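Local coordinates for protein alkylpurine DNA glycosylase AlkC (Pseudomonas fluorescens, PDB 5VHV) that excises alkylated purine bases from damaged DNA in base excision repair, acting without flipping the damaged nucleotide out of the double helix, at residues R329-T333 and R334-P338; V345-G349 and E350-S354; N195-N198 and D199-K202. All coordinates share one frame; numbering follows the deposited sequence.

Interaction 1: residues R329-T333 and R334-P338. With nucleotides of chain D; nucleotides of chain C.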
ATOM      1  N   ARG A 329      19.302 -11.835  -7.388  1.00 18.48           N
ATOM      2  CA  ARG A 329      18.839 -13.197  -7.582  1.00 17.58           C
ATOM      3  C   ARG A 329      17.417 -13.131  -8.122  1.00 20.15           C
ATOM      4  O   ARG A 329      16.696 -12.171  -7.867  1.00 18.96           O
ATOM      5  CB  ARG A 329      18.909 -13.996  -6.277  1.00 18.80           C
ATOM      6  CG  ARG A 329      17.751 -13.798  -5.308  1.00 21.72           C
ATOM      7  CD  ARG A 329      17.745 -12.420  -4.663  1.00 19.93           C
ATOM      8  NE  ARG A 329      16.737 -12.330  -3.611  1.00 20.23           N
ATOM      9  CZ  ARG A 329      16.472 -11.225  -2.923  1.00 19.14           C
ATOM     10  NH1 ARG A 329      17.156 -10.100  -3.153  1.00 19.94           N
ATOM     11  NH2 ARG A 329      15.515 -11.246  -2.000  1.00 20.42           N
ATOM     12  N   ASP A 330      17.027 -14.141  -8.889  1.00 21.62           N
ATOM     13  CA  ASP A 330      15.667 -14.171  -9.407  1.00 17.10           C
ATOM     14  C   ASP A 330      14.654 -14.264  -8.272  1.00 19.95           C
ATOM     15  O   ASP A 330      14.853 -14.965  -7.277  1.00 24.39           O
ATOM     16  CB  ASP A 330      15.494 -15.325 -10.388  1.00 21.28           C
ATOM     17  CG  ASP A 330      15.989 -14.978 -11.782  1.00 25.02           C
ATOM     18  OD1 ASP A 330      16.307 -13.798 -12.049  1.00 20.09           O
ATOM     19  OD2 ASP A 330      16.088 -15.892 -12.607  1.00 24.46           O
ATOM     20  N   MET A 331      13.574 -13.523  -8.444  1.00 23.04           N
ATOM     21  CA  MET A 331      12.565 -13.259  -7.435  1.00 22.90           C
ATOM     22  C   MET A 331      11.222 -13.301  -8.122  1.00 22.83           C
ATOM     23  O   MET A 331      11.125 -13.066  -9.328  1.00 21.68           O
ATOM     24  CB  MET A 331      12.756 -11.872  -6.820  1.00 21.81           C
ATOM     25  CG  MET A 331      13.911 -11.806  -5.918  1.00 26.09           C
ATOM     26  SD  MET A 331      14.093 -10.184  -5.260  0.93 21.49           S
ATOM     27  CE  MET A 331      14.861  -9.282  -6.569  1.00 26.73           C
ATOM     28  N   THR A 332      10.168 -13.563  -7.342  1.00 23.07           N
ATOM     29  CA  THR A 332       8.839 -13.508  -7.927  1.00 26.20           C
ATOM     30  C   THR A 332       8.635 -12.211  -8.684  1.00 23.10           C
ATOM     31  O   THR A 332       8.077 -12.206  -9.787  1.00 30.90           O
ATOM     32  CB  THR A 332       7.777 -13.659  -6.846  1.00 30.85           C
ATOM     33  OG1 THR A 332       7.995 -14.888  -6.159  1.00 30.51           O
ATOM     34  CG2 THR A 332       6.412 -13.677  -7.468  1.00 32.93           C
ATOM     35  N   THR A 333       9.088 -11.105  -8.118  1.00 22.87           N
ATOM     36  CA  THR A 333       8.789  -9.806  -8.694  1.00 25.18           C
ATOM     37  C   THR A 333       9.839  -9.316  -9.683  1.00 26.53           C
ATOM     38  O   THR A 333       9.651  -8.242 -10.249  1.00 27.59           O
ATOM     39  CB  THR A 333       8.607  -8.747  -7.591  1.00 38.60           C
ATOM     40  OG1 THR A 333       8.029  -7.549  -8.157  1.00 36.84           O
ATOM     41  CG2 THR A 333       9.935  -8.414  -6.905  1.00 29.36           C
ATOM     42  N   ARG A 334      10.924 -10.055  -9.916  1.00 22.71           N
ATOM     43  CA  ARG A 334      11.931  -9.601 -10.885  1.00 21.85           C
ATOM     44  C   ARG A 334      12.760 -10.783 -11.361  1.00 22.39           C
ATOM     45  O   ARG A 334      13.482 -11.396 -10.566  1.00 19.42           O
ATOM     46  CB  ARG A 334      12.837  -8.526 -10.273  1.00 24.38           C
ATOM     47  CG  ARG A 334      13.752  -7.831 -11.284  1.00 22.75           C
ATOM     48  CD  ARG A 334      14.569  -6.665 -10.687  1.00 19.22           C
ATOM     49  NE  ARG A 334      13.714  -5.709 -10.015  1.00 22.98           N
ATOM     50  CZ  ARG A 334      13.641  -5.524  -8.693  1.00 25.42           C
ATOM     51  NH1 ARG A 334      14.425  -6.184  -7.863  1.00 23.22           N
ATOM     52  NH2 ARG A 334      12.771  -4.656  -8.193  1.00 22.54           N
ATOM     53  N   LYS A 335      12.671 -11.084 -12.657  1.00 19.02           N
ATOM     54  CA  LYS A 335      13.591 -11.995 -13.323  1.00 20.20           C
ATOM     55  C   LYS A 335      14.730 -11.191 -13.942  1.00 21.05           C
ATOM     56  O   LYS A 335      14.537 -10.057 -14.390  1.00 22.22           O
ATOM     57  CB  LYS A 335      12.865 -12.798 -14.405  1.00 27.26           C
ATOM     58  CG  LYS A 335      13.738 -13.813 -15.133  1.00 33.74           C
ATOM     59  CD  LYS A 335      12.881 -14.772 -15.974  1.00 53.74           C
ATOM     60  CE  LYS A 335      13.689 -15.501 -17.033  1.00 46.95           C
ATOM     61  NZ  LYS A 335      14.661 -16.479 -16.480  1.00 41.33           N
ATOM     62  N   HIS A 336      15.921 -11.784 -13.951  1.00 21.09           N
ATOM     63  CA  HIS A 336      17.112 -11.114 -14.447  1.00 19.78           C
ATOM     64  C   HIS A 336      17.603 -11.771 -15.729  1.00 20.57           C
ATOM     65  O   HIS A 336      17.333 -12.946 -16.012  1.00 21.58           O
ATOM     66  CB  HIS A 336      18.237 -11.109 -13.406  1.00 17.17           C
ATOM     67  CG  HIS A 336      17.845 -10.447 -12.121  1.00 22.58           C
ATOM     68  ND1 HIS A 336      17.029 -11.061 -11.194  1.00 21.02           N
ATOM     69  CD2 HIS A 336      18.103  -9.211 -11.634  1.00 22.70           C
ATOM     70  CE1 HIS A 336      16.813 -10.238 -10.183  1.00 20.95           C
ATOM     71  NE2 HIS A 336      17.464  -9.113 -10.415  1.00 16.85           N
ATOM     72  N   TYR A 337      18.341 -10.974 -16.499  1.00 18.63           N
ATOM     73  CA  TYR A 337      18.835 -11.366 -17.804  1.00 18.78           C
ATOM     74  C   TYR A 337      20.290 -10.940 -17.917  1.00 18.51           C
ATOM     75  O   TYR A 337      20.672  -9.895 -17.372  1.00 19.47           O
ATOM     76  CB  TYR A 337      17.991 -10.715 -18.887  1.00 21.43           C
ATOM     77  CG  TYR A 337      16.543 -11.134 -18.771  1.00 22.62           C
ATOM     78  CD1 TYR A 337      15.681 -10.487 -17.900  1.00 24.84           C
ATOM     79  CD2 TYR A 337      16.058 -12.206 -19.505  1.00 25.35           C
ATOM     80  CE1 TYR A 337      14.348 -10.882 -17.785  1.00 29.54           C
ATOM     81  CE2 TYR A 337      14.744 -12.611 -19.396  1.00 27.65           C
ATOM     82  CZ  TYR A 337      13.891 -11.942 -18.530  1.00 28.75           C
ATOM     83  OH  TYR A 337      12.576 -12.343 -18.424  1.00 31.28           O
ATOM     84  N   PRO A 338      21.119 -11.726 -18.597  1.00 20.84           N
ATOM     85  CA  PRO A 338      22.560 -11.463 -18.578  1.00 26.83           C
ATOM     86  C   PRO A 338      22.934 -10.216 -19.359  1.00 24.04           C
ATOM     87  O   PRO A 338      22.271  -9.836 -20.321  1.00 25.25           O
ATOM     88  CB  PRO A 338      23.155 -12.712 -19.239  1.00 27.00           C
ATOM     89  CG  PRO A 338      22.051 -13.235 -20.107  1.00 33.10           C
ATOM     90  CD  PRO A 338      20.791 -12.951 -19.345  1.00 24.84           C
TER
ATOM     91  P    DC D   5      10.120 -11.642  -4.140  1.00 25.07           P
ATOM     92  OP1  DC D   5      10.751 -12.964  -4.146  1.00 30.74           O
ATOM     93  OP2  DC D   5       9.640 -10.945  -5.339  1.00 27.54           O
ATOM     94  O5'  DC D   5       8.694 -11.765  -3.409  1.00 20.13           O
ATOM     95  C5'  DC D   5       8.600 -12.393  -2.150  1.00 20.05           C
ATOM     96  C4'  DC D   5       7.218 -12.142  -1.560  1.00 16.03           C
ATOM     97  O4'  DC D   5       7.101 -10.751  -1.216  1.00 18.70           O
ATOM     98  C3'  DC D   5       6.042 -12.424  -2.523  1.00 20.84           C
ATOM     99  O3'  DC D   5       5.285 -13.505  -2.061  1.00 21.32           O
ATOM    100  C2'  DC D   5       5.218 -11.128  -2.527  1.00 21.86           C
ATOM    101  C1'  DC D   5       5.728 -10.434  -1.269  1.00 18.32           C
ATOM    102  N1   DC D   5       5.586  -8.977  -1.235  1.00 16.94           N
ATOM    103  C2   DC D   5       5.013  -8.381  -0.097  1.00 12.95           C
ATOM    104  O2   DC D   5       4.643  -9.123   0.855  1.00 17.03           O
ATOM    105  N3   DC D   5       4.881  -7.038  -0.063  1.00 14.35           N
ATOM    106  C4   DC D   5       5.310  -6.297  -1.098  1.00 14.39           C
ATOM    107  N4   DC D   5       5.162  -4.959  -1.034  1.00 17.03           N
ATOM    108  C5   DC D   5       5.900  -6.893  -2.259  1.00 17.08           C
ATOM    109  C6   DC D   5       6.019  -8.221  -2.283  1.00 19.19           C
ATOM    110  P    DA D   4      12.666  -5.428  -4.263  1.00 20.17           P
ATOM    111  OP1  DA D   4      13.732  -5.950  -5.128  1.00 22.09           O
ATOM    112  OP2  DA D   4      11.553  -4.585  -4.744  1.00 18.94           O
ATOM    113  O5'  DA D   4      11.985  -6.622  -3.478  1.00 17.69           O
ATOM    114  C5'  DA D   4      12.819  -7.587  -2.843  1.00 17.01           C
ATOM    115  C4'  DA D   4      11.998  -8.753  -2.313  1.00 19.03           C
ATOM    116  O4'  DA D   4      11.236  -8.339  -1.146  1.00 22.21           O
ATOM    117  C3'  DA D   4      10.998  -9.325  -3.286  1.00 18.80           C
ATOM    118  O3'  DA D   4      10.971 -10.745  -3.143  1.00 22.31           O
ATOM    119  C2'  DA D   4       9.679  -8.656  -2.895  1.00 16.83           C
ATOM    120  C1'  DA D   4       9.845  -8.529  -1.373  1.00 17.86           C
ATOM    121  N9   DA D   4       9.189  -7.381  -0.753  1.00 16.58           N
ATOM    122  C8   DA D   4       9.198  -6.102  -1.198  1.00 15.93           C
ATOM    123  N7   DA D   4       8.582  -5.268  -0.409  1.00 16.38           N
ATOM    124  C5   DA D   4       8.189  -6.050   0.662  1.00 14.57           C
ATOM    125  C6   DA D   4       7.489  -5.738   1.825  1.00 13.25           C
ATOM    126  N6   DA D   4       7.092  -4.495   2.099  1.00 14.34           N
ATOM    127  N1   DA D   4       7.239  -6.729   2.698  1.00 12.89           N
ATOM    128  C2   DA D   4       7.678  -7.966   2.407  1.00 15.76           C
ATOM    129  N3   DA D   4       8.336  -8.384   1.318  1.00 16.34           N
ATOM    130  C4   DA D   4       8.556  -7.351   0.478  1.00 16.18           C
TER
ATOM    131  P    DT C   3      10.657  -9.566 -18.336  1.00 28.53           P
ATOM    132  OP1  DT C   3      11.686  -8.938 -19.200  1.00 28.28           O
ATOM    133  OP2  DT C   3      10.973 -10.576 -17.320  1.00 29.05           O
ATOM    134  O5'  DT C   3       9.797  -8.470 -17.567  1.00 28.56           O
ATOM    135  C5'  DT C   3       9.395  -7.337 -18.266  1.00 27.04           C
ATOM    136  C4'  DT C   3       8.485  -6.470 -17.427  1.00 28.37           C
ATOM    137  O4'  DT C   3       7.253  -7.160 -17.157  1.00 28.74           O
ATOM    138  C3'  DT C   3       9.028  -6.096 -16.050  1.00 22.29           C
ATOM    139  O3'  DT C   3       9.619  -4.818 -16.105  1.00 27.11           O
ATOM    140  C2'  DT C   3       7.791  -6.150 -15.126  1.00 24.36           C
ATOM    141  C1'  DT C   3       6.650  -6.501 -16.080  1.00 27.40           C
ATOM    142  N1   DT C   3       5.589  -7.400 -15.541  1.00 28.00           N
ATOM    143  C2   DT C   3       4.320  -6.893 -15.349  1.00 33.60           C
ATOM    144  O2   DT C   3       4.038  -5.721 -15.521  1.00 26.42           O
ATOM    145  N3   DT C   3       3.399  -7.804 -14.913  1.00 23.82           N
ATOM    146  C4   DT C   3       3.601  -9.144 -14.674  1.00 32.12           C
ATOM    147  O4   DT C   3       2.701  -9.879 -14.283  1.00 31.59           O
ATOM    148  C5   DT C   3       4.951  -9.619 -14.919  1.00 28.20           C
ATOM    149  C7   DT C   3       5.299 -11.050 -14.690  1.00 31.29           C
ATOM    150  C6   DT C   3       5.865  -8.735 -15.344  1.00 26.03           C
TER
HETATM  151  O   HOH W   1      16.795 -15.541 -14.953  1.00 29.98           O
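His336 and Asp330 are joined through one carboxylate oxygen that takes two hydrogen bonds. His336 ND1 donates to Asp330 OD1 at 3.0 Å, with the acceptor in the ring plane and carboxylate and imidazole 16° apart. His336 N reaches Asp330 OD1 at 2.8 Å on the syn side, though out of the carboxylate plane. Asp330 OD2 binds a water that also links Lys335 NZ and His336 O. An alanine in place of this aspartate is likely to leave both His336 donors without their shared acceptor and the imidazole free to turn. Beyond this clamp a type I turn runs from Met331 to Arg334, closed by Met331 N to Arg334 O at 3.0 Å and the reverse bond. Thr333 N donates to OP2 of DC5 of chain D at 2.8 Å, and Thr332 N makes a weak bond to DC5 OP1. Bent at chi3 (-53°), Arg334 puts NH1 2.8 Å from OP1 of DA4 of chain D, in the guanidinium plane, while Met331 CE packs against the same NH1. Tyr337 OH donates to OP2 of DT3 of chain C at 2.6 Å. Because these donors all meet phosphate oxygens, they read the DNA backbone rather than base identity.

Interaction 2: residues V345-G349 and E350-S354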
ATOM      1  N   VAL A 345      24.278   6.906  -9.398  1.00 16.35           N
ATOM      2  CA  VAL A 345      24.175   7.527  -8.071  1.00 19.07           C
ATOM      3  C   VAL A 345      23.405   8.831  -8.214  1.00 16.26           C
ATOM      4  O   VAL A 345      23.727   9.662  -9.074  1.00 17.66           O
ATOM      5  CB  VAL A 345      25.562   7.775  -7.446  1.00 21.26           C
ATOM      6  CG1 VAL A 345      25.450   8.572  -6.160  1.00 21.84           C
ATOM      7  CG2 VAL A 345      26.254   6.451  -7.146  1.00 22.13           C
ATOM      8  N   LEU A 346      22.386   9.008  -7.379  1.00 14.84           N
ATOM      9  CA  LEU A 346      21.465  10.137  -7.446  1.00 16.15           C
ATOM     10  C   LEU A 346      21.581  10.951  -6.164  1.00 16.49           C
ATOM     11  O   LEU A 346      21.438  10.402  -5.065  1.00 17.39           O
ATOM     12  CB  LEU A 346      20.011   9.667  -7.594  1.00 18.46           C
ATOM     13  CG  LEU A 346      19.757   8.675  -8.724  1.00 20.09           C
ATOM     14  CD1 LEU A 346      18.411   7.969  -8.551  1.00 20.59           C
ATOM     15  CD2 LEU A 346      19.808   9.415 -10.029  1.00 26.16           C
ATOM     16  N   VAL A 347      21.830  12.250  -6.302  1.00 17.78           N
ATOM     17  CA  VAL A 347      21.934  13.136  -5.148  1.00 19.22           C
ATOM     18  C   VAL A 347      21.070  14.365  -5.417  1.00 19.97           C
ATOM     19  O   VAL A 347      21.274  15.077  -6.411  1.00 19.89           O
ATOM     20  CB  VAL A 347      23.391  13.538  -4.845  1.00 20.97           C
ATOM     21  CG1 VAL A 347      23.441  14.384  -3.558  1.00 21.56           C
ATOM     22  CG2 VAL A 347      24.274  12.299  -4.680  1.00 23.46           C
ATOM     23  N   ASN A 348      20.096  14.601  -4.535  1.00 17.71           N
ATOM     24  CA  ASN A 348      19.079  15.626  -4.727  1.00 18.54           C
ATOM     25  C   ASN A 348      18.546  15.638  -6.154  1.00 19.18           C
ATOM     26  O   ASN A 348      18.360  16.706  -6.748  1.00 19.32           O
ATOM     27  CB  ASN A 348      19.641  17.000  -4.341  1.00 23.85           C
ATOM     28  CG  ASN A 348      19.923  17.103  -2.856  1.00 25.15           C
ATOM     29  OD1 ASN A 348      19.826  16.109  -2.129  1.00 21.33           O
ATOM     30  ND2 ASN A 348      20.285  18.301  -2.397  1.00 23.93           N
ATOM     31  N   GLY A 349      18.293  14.462  -6.714  1.00 20.11           N
ATOM     32  CA  GLY A 349      17.631  14.362  -7.994  1.00 19.93           C
ATOM     33  C   GLY A 349      18.551  14.400  -9.189  1.00 26.41           C
ATOM     34  O   GLY A 349      18.068  14.292 -10.322  1.00 25.98           O
ATOM     35  N   GLU A 350      19.848  14.532  -8.975  1.00 22.74           N
ATOM     36  CA  GLU A 350      20.822  14.681 -10.044  1.00 20.30           C
ATOM     37  C   GLU A 350      21.705  13.443 -10.105  1.00 21.13           C
ATOM     38  O   GLU A 350      22.171  12.964  -9.073  1.00 19.87           O
ATOM     39  CB  GLU A 350      21.686  15.934  -9.803  1.00 27.21           C
ATOM     40  CG  GLU A 350      22.808  16.160 -10.799  1.00 39.82           C
ATOM     41  CD  GLU A 350      23.696  17.352 -10.432  1.00 60.30           C
ATOM     42  OE1 GLU A 350      23.558  17.891  -9.311  1.00 40.29           O
ATOM     43  OE2 GLU A 350      24.535  17.748 -11.268  1.00 66.89           O
ATOM     44  N   ARG A 351      21.952  12.936 -11.316  1.00 21.69           N
ATOM     45  CA  ARG A 351      22.900  11.840 -11.483  1.00 24.03           C
ATOM     46  C   ARG A 351      24.319  12.368 -11.341  1.00 21.86           C
ATOM     47  O   ARG A 351      24.738  13.240 -12.110  1.00 29.31           O
ATOM     48  CB  ARG A 351      22.710  11.193 -12.851  1.00 23.31           C
ATOM     49  CG  ARG A 351      21.347  10.518 -12.992  1.00 36.50           C
ATOM     50  CD  ARG A 351      21.213   9.720 -14.281  1.00 56.65           C
ATOM     51  NE  ARG A 351      19.944   8.995 -14.356  1.00 52.52           N
ATOM     52  CZ  ARG A 351      19.621   8.139 -15.324  1.00 69.57           C
ATOM     53  NH1 ARG A 351      20.470   7.890 -16.317  1.00 47.29           N
ATOM     54  NH2 ARG A 351      18.443   7.530 -15.298  1.00 77.24           N
ATOM     55  N   LEU A 352      25.066  11.840 -10.377  1.00 21.07           N
ATOM     56  CA  LEU A 352      26.422  12.295 -10.122  1.00 22.24           C
ATOM     57  C   LEU A 352      27.501  11.344 -10.613  1.00 25.92           C
ATOM     58  O   LEU A 352      28.672  11.733 -10.629  1.00 24.11           O
ATOM     59  CB  LEU A 352      26.628  12.534  -8.617  1.00 26.09           C
ATOM     60  CG  LEU A 352      26.575  13.979  -8.139  1.00 39.12           C
ATOM     61  CD1 LEU A 352      25.353  14.674  -8.618  1.00 32.50           C
ATOM     62  CD2 LEU A 352      26.652  14.029  -6.619  1.00 35.41           C
ATOM     63  N   GLY A 353      27.163  10.106 -10.947  1.00 21.93           N
ATOM     64  CA  GLY A 353      28.143   9.191 -11.501  1.00 22.63           C
ATOM     65  C   GLY A 353      27.485   7.858 -11.756  1.00 23.67           C
ATOM     66  O   GLY A 353      26.336   7.624 -11.367  1.00 20.01           O
ATOM     67  N   SER A 354      28.229   6.982 -12.431  1.00 20.16           N
ATOM     68  CA  SER A 354      27.718   5.652 -12.729  0.68 18.69           C
ATOM     69  C   SER A 354      28.845   4.633 -12.683  1.00 18.93           C
ATOM     70  O   SER A 354      30.024   4.961 -12.824  1.00 20.01           O
ATOM     71  CB  SER A 354      27.041   5.615 -14.106  0.68 20.97           C
ATOM     72  OG  SER A 354      27.933   6.084 -15.097  0.68 17.15           O
TER
HETATM   73  O   HOH W   2      22.515  17.541  -6.941  1.00 26.36           O
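Val347 and Glu350 close the tip of a beta hairpin as a hydrogen-bonded antiparallel pair, with Val347 N 2.9 Å from Glu350 O and the reverse bond completing the ring. Between them Asn348 and Gly349 make a type I' turn. Further down, Val345 faces two residues: its O accepts from Leu352 N at 2.9 Å, and its N donates to Gly353 O at the same length, a beta bulge in strand 350-359. The intervening pair, Leu346 and Arg351, is non-hydrogen-bonded, and a CA-H...O contact from Leu346 CA to Glu350 O (3.3 Å) adds to the ladder. Apolar contacts lie on both faces. On one, Leu346 CD2 touches the aliphatic Arg351 CG at 3.5 Å, the two chains running side by side; on the other, Val347 CG2 meets Leu352 CD2 at 3.5 Å, near Val253 of strand 253-265. Among the polar groups, a water bridges Val347 O to Glu350 OE1, and Asn348 binds Val288 N and Ala249 O through its amide. Gly349, at phi 88°, holds a conformation in which a beta carbon would clash with the preceding carbonyl oxygen; this is consistent with a reversal that depends on the glycine and on an asparagine tied to strand 285-294.

Interaction 3: residues N195-N198 and D199-K202. With nucleotides of chain C.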
ATOM      1  N   ASN A 195      -0.485   7.055   1.541  1.00 14.62           N
ATOM      2  CA  ASN A 195      -0.573   6.109   0.431  1.00 13.56           C
ATOM      3  C   ASN A 195      -1.615   6.537  -0.602  1.00 15.83           C
ATOM      4  O   ASN A 195      -1.417   6.335  -1.808  1.00 14.73           O
ATOM      5  CB  ASN A 195      -0.853   4.705   0.963  1.00 15.87           C
ATOM      6  CG  ASN A 195       0.370   4.114   1.676  1.00 14.73           C
ATOM      7  OD1 ASN A 195       1.536   4.481   1.395  1.00 14.67           O
ATOM      8  ND2 ASN A 195       0.120   3.220   2.608  1.00 16.18           N
ATOM      9  N   HIS A 196      -2.741   7.090  -0.156  1.00 13.81           N
ATOM     10  CA  HIS A 196      -3.725   7.649  -1.083  1.00 15.57           C
ATOM     11  C   HIS A 196      -3.098   8.775  -1.909  1.00 17.21           C
ATOM     12  O   HIS A 196      -3.210   8.801  -3.138  1.00 14.90           O
ATOM     13  CB  HIS A 196      -4.941   8.115  -0.275  1.00 14.87           C
ATOM     14  CG  HIS A 196      -6.133   8.529  -1.083  1.00 13.79           C
ATOM     15  ND1 HIS A 196      -7.421   8.233  -0.685  1.00 14.96           N
ATOM     16  CD2 HIS A 196      -6.253   9.264  -2.213  1.00 15.56           C
ATOM     17  CE1 HIS A 196      -8.279   8.766  -1.536  1.00 15.67           C
ATOM     18  NE2 HIS A 196      -7.596   9.379  -2.484  1.00 15.33           N
ATOM     19  N   LEU A 197      -2.371   9.681  -1.259  1.00 13.97           N
ATOM     20  CA  LEU A 197      -1.713  10.753  -2.000  1.00 15.57           C
ATOM     21  C   LEU A 197      -0.664  10.217  -2.978  1.00 17.21           C
ATOM     22  O   LEU A 197      -0.579  10.686  -4.114  1.00 15.88           O
ATOM     23  CB  LEU A 197      -1.088  11.746  -1.021  1.00 13.55           C
ATOM     24  CG  LEU A 197      -2.105  12.646  -0.309  1.00 17.61           C
ATOM     25  CD1 LEU A 197      -1.444  13.311   0.891  1.00 15.98           C
ATOM     26  CD2 LEU A 197      -2.669  13.689  -1.237  1.00 18.49           C
ATOM     27  N   ASN A 198       0.148   9.243  -2.561  1.00 16.43           N
ATOM     28  CA  ASN A 198       1.097   8.630  -3.490  1.00 12.81           C
ATOM     29  C   ASN A 198       0.378   8.028  -4.700  1.00 15.46           C
ATOM     30  O   ASN A 198       0.830   8.191  -5.839  1.00 15.66           O
ATOM     31  CB  ASN A 198       1.942   7.588  -2.742  1.00 13.26           C
ATOM     32  CG  ASN A 198       2.960   6.922  -3.622  1.00 19.18           C
ATOM     33  OD1 ASN A 198       3.814   7.582  -4.216  1.00 17.75           O
ATOM     34  ND2 ASN A 198       2.904   5.606  -3.688  1.00 16.43           N
ATOM     35  N   ASP A 199      -0.751   7.344  -4.488  1.00 14.26           N
ATOM     36  CA  ASP A 199      -1.573   6.905  -5.626  1.00 14.04           C
ATOM     37  C   ASP A 199      -1.864   8.061  -6.588  1.00 14.88           C
ATOM     38  O   ASP A 199      -1.802   7.908  -7.810  1.00 16.66           O
ATOM     39  CB  ASP A 199      -2.929   6.342  -5.169  1.00 16.02           C
ATOM     40  CG  ASP A 199      -2.868   4.979  -4.497  1.00 16.23           C
ATOM     41  OD1 ASP A 199      -1.808   4.338  -4.339  1.00 15.70           O
ATOM     42  OD2 ASP A 199      -3.979   4.539  -4.130  1.00 15.37           O
ATOM     43  N   ILE A 200      -2.281   9.205  -6.047  1.00 14.83           N
ATOM     44  CA  ILE A 200      -2.652  10.332  -6.899  1.00 14.67           C
ATOM     45  C   ILE A 200      -1.457  10.793  -7.705  1.00 16.03           C
ATOM     46  O   ILE A 200      -1.609  11.220  -8.858  1.00 18.30           O
ATOM     47  CB  ILE A 200      -3.236  11.489  -6.067  1.00 14.91           C
ATOM     48  CG1 ILE A 200      -4.491  11.022  -5.315  1.00 15.43           C
ATOM     49  CG2 ILE A 200      -3.576  12.690  -6.949  1.00 19.00           C
ATOM     50  CD1 ILE A 200      -5.024  12.060  -4.342  1.00 20.18           C
ATOM     51  N   THR A 201      -0.252  10.707  -7.131  1.00 16.19           N
ATOM     52  CA  THR A 201       0.898  11.217  -7.858  1.00 14.50           C
ATOM     53  C   THR A 201       1.145  10.429  -9.132  1.00 19.49           C
ATOM     54  O   THR A 201       1.859  10.928 -10.013  1.00 19.47           O
ATOM     55  CB  THR A 201       2.204  11.236  -7.030  1.00 16.19           C
ATOM     56  OG1 THR A 201       2.673   9.911  -6.751  1.00 16.76           O
ATOM     57  CG2 THR A 201       2.075  12.038  -5.749  1.00 19.30           C
ATOM     58  N   LYS A 202       0.584   9.216  -9.251  1.00 17.81           N
ATOM     59  CA  LYS A 202       0.784   8.434 -10.470  1.00 15.77           C
ATOM     60  C   LYS A 202       0.053   9.053 -11.653  1.00 21.57           C
ATOM     61  O   LYS A 202       0.445   8.835 -12.804  1.00 21.72           O
ATOM     62  CB  LYS A 202       0.317   6.986 -10.280  1.00 17.01           C
ATOM     63  CG  LYS A 202       0.962   6.264  -9.059  1.00 24.43           C
ATOM     64  CD  LYS A 202       2.451   6.526  -8.906  1.00 38.89           C
ATOM     65  CE  LYS A 202       3.025   5.793  -7.680  1.00 30.27           C
ATOM     66  NZ  LYS A 202       2.810   4.321  -7.803  1.00 25.33           N
TER
ATOM     67  P    DA C   6       4.310   2.047  -5.392  1.00 17.88           P
ATOM     68  OP1  DA C   6       3.621   3.377  -5.350  1.00 21.13           O
ATOM     69  OP2  DA C   6       5.737   1.913  -5.047  1.00 17.48           O
ATOM     70  O5'  DA C   6       3.560   0.972  -4.501  1.00 17.10           O
ATOM     71  C5'  DA C   6       2.134   0.981  -4.416  1.00 18.32           C
ATOM     72  C4'  DA C   6       1.653  -0.243  -3.676  1.00 17.80           C
ATOM     73  O4'  DA C   6       2.004  -1.427  -4.433  1.00 18.92           O
ATOM     74  C3'  DA C   6       2.283  -0.432  -2.274  1.00 18.36           C
ATOM     75  O3'  DA C   6       1.283  -0.429  -1.255  1.00 18.47           O
ATOM     76  C2'  DA C   6       2.969  -1.777  -2.352  1.00 20.04           C
ATOM     77  C1'  DA C   6       2.257  -2.446  -3.501  1.00 19.08           C
ATOM     78  N9   DA C   6       3.022  -3.528  -4.092  1.00 19.63           N
ATOM     79  C8   DA C   6       4.334  -3.512  -4.473  1.00 20.65           C
ATOM     80  N7   DA C   6       4.766  -4.668  -4.914  1.00 23.58           N
ATOM     81  C5   DA C   6       3.670  -5.499  -4.773  1.00 18.52           C
ATOM     82  C6   DA C   6       3.474  -6.863  -5.037  1.00 15.31           C
ATOM     83  N6   DA C   6       4.435  -7.666  -5.535  1.00 20.56           N
ATOM     84  N1   DA C   6       2.243  -7.377  -4.805  1.00 18.15           N
ATOM     85  C2   DA C   6       1.291  -6.576  -4.314  1.00 22.05           C
ATOM     86  N3   DA C   6       1.369  -5.281  -4.006  1.00 18.47           N
ATOM     87  C4   DA C   6       2.591  -4.802  -4.264  1.00 18.11           C
TER
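Asp199 N donates to Asn195 O at 2.9 Å, Ile200 N to His196 O and Thr201 N to Leu197 O, the i to i+4 ladder of the last turns of helix 187-201 in the HEAT-like helical repeat domain of this DNA alkylation repair family. Thr201 OG1 also donates to Asn198 O at 2.7 Å, in the carbonyl plane and on a lone pair. Its chi1 of 68° sets the hydroxyl between the backbone N and the carbonyl carbon, turned back over the preceding helical turn. On another flank, Ile200 CD1 approaches the edge of the His196 ring, 3.7 Å from His196 CD2, and the ring is fixed by a bond from ND1 to Ser151 O. The Asp199 carboxylate lies beside Asn195 O without bonding to it; its charge is met by a salt bridge to Arg155, with Arg157 N as a further donor. Another side faces DNA. Asn198 OD1 is bonded to Ser232 OG, a bond consistent with the amide being turned so that ND2 faces the phosphate of DA6 of chain C. Lys202, kinked at chi2 and chi4, crosses Asn198 and joins it there: Asn198 ND2 (2.9 Å) and Lys202 NZ (2.8 Å) both hydrogen-bond to one oxygen, OP1 of DA6.

How the interactions relate
Interactions 1 and 3 grip the DNA from different domains. The loop of interaction 1 belongs to the C-terminal beta domain and holds phosphates of chains C and D, whereas interaction 3 lies at a helix end. Their centres are about 27 Å apart and their nearest atoms about 13 Å, but both hold chain C, through DT3 and DA6, so the DNA bridges the two. The side chains of Thr332 and Asn195 each lie about 9 Å from the bound 9B4. The loop of interaction 1 leads into strand 339-347, and interaction 2 sits at the far end of that strand, about 25 Å away between centres. Its nearest atom is about 10 Å from the DNA, making it a part of the sheet rather than of the binding surface.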